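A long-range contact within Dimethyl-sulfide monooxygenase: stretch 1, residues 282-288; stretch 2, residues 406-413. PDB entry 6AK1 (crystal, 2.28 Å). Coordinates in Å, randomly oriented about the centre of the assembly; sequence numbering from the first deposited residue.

Stretch 1, residues 282-288: TVITGDS
Stretch 2 406-413: TDFIDYIV

This is a small, mostly van der Waals contact in which a strand segment and the residues that follow it lie against one side of a helix, with a CH-pi contact and a water bridge but no direct hydrogen bond between the stretches. The touching residues are at least 122 positions apart in the same chain. The two stretches together bury 320 Å².

Residues 282-284 are strand, with phi/psi near -110/120. Thr285 is more extended at -139/-173, and Gly286 is almost fully extended at 169/-171. Asp287 turns to -71/-24. Stretch 2 is helical throughout and continues at both ends. A wider pi-type turn spans 408-412, where Ile412 N and Val413 N both donate to Phe408 O, at 2.9 and 3.0 Å. Tyr411 and Ile412 have phi near -100.

The register is set by two CA pairs. Thr285 CA is 6.7 Å from Asp407 CA, and Gly286 CA is 6.4 Å from Tyr411 CA.

The tightest packing is at Tyr411. Its CB points toward stretch 1, with chi1 -68° (m) and chi2 -77°. Gly286 CA sits 3.6 Å from the centroid of the Tyr411 ring and 8° off the ring normal, so its CH group meets the ring face. Gly286 C is 3.4 Å from Tyr411 CE1, and Asp287 N is 3.3 Å from the same CE1. Gly286 has no side chain; an ideal CB would point away from the helix and would have room.

Thr285 is buried and has the largest covered area of the contact, 76 Å². Its CB points toward the helix, with chi1 178° (t). Thr285 OG1 lies 3.6 Å from Ile412 CD1 and 4.1 Å from Tyr411 CB. These are packing contacts; the hydroxyl is hydrogen-bonded elsewhere in the structure. Thr285 CG2 is 4.1 Å from Asp407 CB. Ile412 is m at both chi angles.

One water links backbone to side chain. It accepts from Thr285 N at 3.0 Å and donates to Asp407 OD2 at 2.9 Å. Asp407 has chi1 -79° (m) and chi2 -10°. The bridge joins the two groups without direct contact between them.

Val283 points toward the helix with chi1 176° (t). Val283 CG2 meets the edge of the Phe408 ring, 4.2 Å from Phe408 CE2. The Phe408 CB points sideways, but chi1 -162° (t) and chi2 -88° bring the ring end nearer. The CB of Ile284, between Val283 and Thr285, points away from the helix.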

# COMPACT_ATOMS: atom_id res chain seq x y z
N THR A 282 0.88 11.38 -9.56
CA THR A 282 1.07 10.94 -10.94
C THR A 282 1.95 11.95 -11.66
O THR A 282 1.63 13.14 -11.71
CB THR A 282 -0.28 10.82 -11.66
OG1 THR A 282 -1.13 9.95 -10.90
CG2 THR A 282 -0.08 10.28 -13.08
N VAL A 283 3.04 11.47 -12.24
CA VAL A 283 4.02 12.31 -12.91
C VAL A 283 3.97 12.00 -14.40
O VAL A 283 4.20 10.85 -14.81
CB VAL A 283 5.43 12.10 -12.35
CG1 VAL A 283 6.47 12.91 -13.15
CG2 VAL A 283 5.47 12.47 -10.88
N ILE A 284 3.67 13.01 -15.22
CA ILE A 284 3.82 12.94 -16.66
C ILE A 284 5.00 13.84 -17.02
O ILE A 284 4.97 15.05 -16.76
CB ILE A 284 2.56 13.40 -17.42
CG1 ILE A 284 1.28 12.78 -16.83
CG2 ILE A 284 2.69 13.10 -18.93
CD1 ILE A 284 1.04 11.35 -17.23
N THR A 285 6.04 13.26 -17.63
CA THR A 285 7.23 14.06 -17.89
C THR A 285 7.78 13.73 -19.28
O THR A 285 7.16 13.01 -20.08
CB THR A 285 8.28 13.84 -16.79
OG1 THR A 285 9.46 14.60 -17.09
CG2 THR A 285 8.66 12.38 -16.68
N GLY A 286 8.96 14.29 -19.55
CA GLY A 286 9.59 14.25 -20.86
C GLY A 286 10.78 15.21 -20.87
O GLY A 286 11.16 15.75 -19.83
N ASP A 287 11.34 15.42 -22.06
CA ASP A 287 12.57 16.19 -22.15
C ASP A 287 12.36 17.68 -21.87
O ASP A 287 13.31 18.35 -21.47
CB ASP A 287 13.22 16.04 -23.52
CG ASP A 287 14.73 16.25 -23.47
OD1 ASP A 287 15.33 15.97 -22.41
OD2 ASP A 287 15.31 16.71 -24.47
N SER A 288 11.15 18.20 -22.05
CA SER A 288 10.85 19.61 -21.83
C SER A 288 9.44 19.73 -21.25
O SER A 288 8.66 18.77 -21.28
CB SER A 288 10.95 20.41 -23.14
OG SER A 288 9.91 20.05 -24.02
N THR A 406 9.21 3.99 -16.42
CA THR A 406 10.36 4.16 -17.30
C THR A 406 10.69 5.64 -17.52
O THR A 406 11.87 6.03 -17.48
CB THR A 406 10.10 3.46 -18.63
OG1 THR A 406 9.92 2.06 -18.38
CG2 THR A 406 11.29 3.65 -19.58
N ASP A 407 9.68 6.47 -17.77
CA ASP A 407 9.93 7.90 -17.96
C ASP A 407 10.48 8.54 -16.68
O ASP A 407 11.40 9.36 -16.73
CB ASP A 407 8.66 8.63 -18.39
CG ASP A 407 8.35 8.46 -19.86
OD1 ASP A 407 9.20 7.94 -20.62
OD2 ASP A 407 7.23 8.88 -20.26
N PHE A 408 9.91 8.18 -15.52
CA PHE A 408 10.44 8.69 -14.26
C PHE A 408 11.92 8.34 -14.10
O PHE A 408 12.74 9.19 -13.75
CB PHE A 408 9.65 8.15 -13.08
CG PHE A 408 9.85 8.95 -11.82
CD1 PHE A 408 10.89 8.65 -10.96
CD2 PHE A 408 9.02 10.03 -11.53
CE1 PHE A 408 11.10 9.38 -9.82
CE2 PHE A 408 9.23 10.78 -10.37
CZ PHE A 408 10.26 10.45 -9.53
N ILE A 409 12.26 7.07 -14.34
CA ILE A 409 13.66 6.66 -14.20
C ILE A 409 14.55 7.40 -15.19
O ILE A 409 15.61 7.91 -14.83
CB ILE A 409 13.78 5.13 -14.36
CG1 ILE A 409 12.97 4.44 -13.25
CG2 ILE A 409 15.25 4.69 -14.33
CD1 ILE A 409 12.87 2.92 -13.42
N ASP A 410 14.11 7.52 -16.45
CA ASP A 410 14.97 8.09 -17.48
C ASP A 410 15.15 9.60 -17.31
O ASP A 410 16.26 10.13 -17.48
CB ASP A 410 14.41 7.78 -18.87
CG ASP A 410 14.47 6.29 -19.20
OD1 ASP A 410 15.19 5.55 -18.50
OD2 ASP A 410 13.80 5.86 -20.15
N TYR A 411 14.07 10.32 -17.01
CA TYR A 411 14.07 11.78 -17.04
C TYR A 411 14.23 12.43 -15.67
O TYR A 411 14.83 13.51 -15.59
CB TYR A 411 12.77 12.31 -17.64
CG TYR A 411 12.53 12.05 -19.11
CD1 TYR A 411 13.17 12.81 -20.07
CD2 TYR A 411 11.60 11.10 -19.52
CE1 TYR A 411 12.93 12.60 -21.41
CE2 TYR A 411 11.35 10.88 -20.85
CZ TYR A 411 12.02 11.65 -21.80
OH TYR A 411 11.78 11.46 -23.14
N ILE A 412 13.68 11.85 -14.61
CA ILE A 412 13.64 12.49 -13.29
C ILE A 412 14.73 11.96 -12.36
O ILE A 412 15.42 12.74 -11.71
CB ILE A 412 12.25 12.33 -12.64
CG1 ILE A 412 11.14 12.87 -13.56
CG2 ILE A 412 12.22 13.01 -11.28
CD1 ILE A 412 11.46 14.23 -14.18
N VAL A 413 14.89 10.62 -12.28
CA VAL A 413 15.89 10.07 -11.35
C VAL A 413 17.27 10.63 -11.55
O VAL A 413 17.95 10.90 -10.54
CB VAL A 413 15.85 8.51 -11.44
CG1 VAL A 413 17.16 7.91 -10.92
CG2 VAL A 413 14.69 7.96 -10.62
O HOH W 1 5.87 10.36 -18.18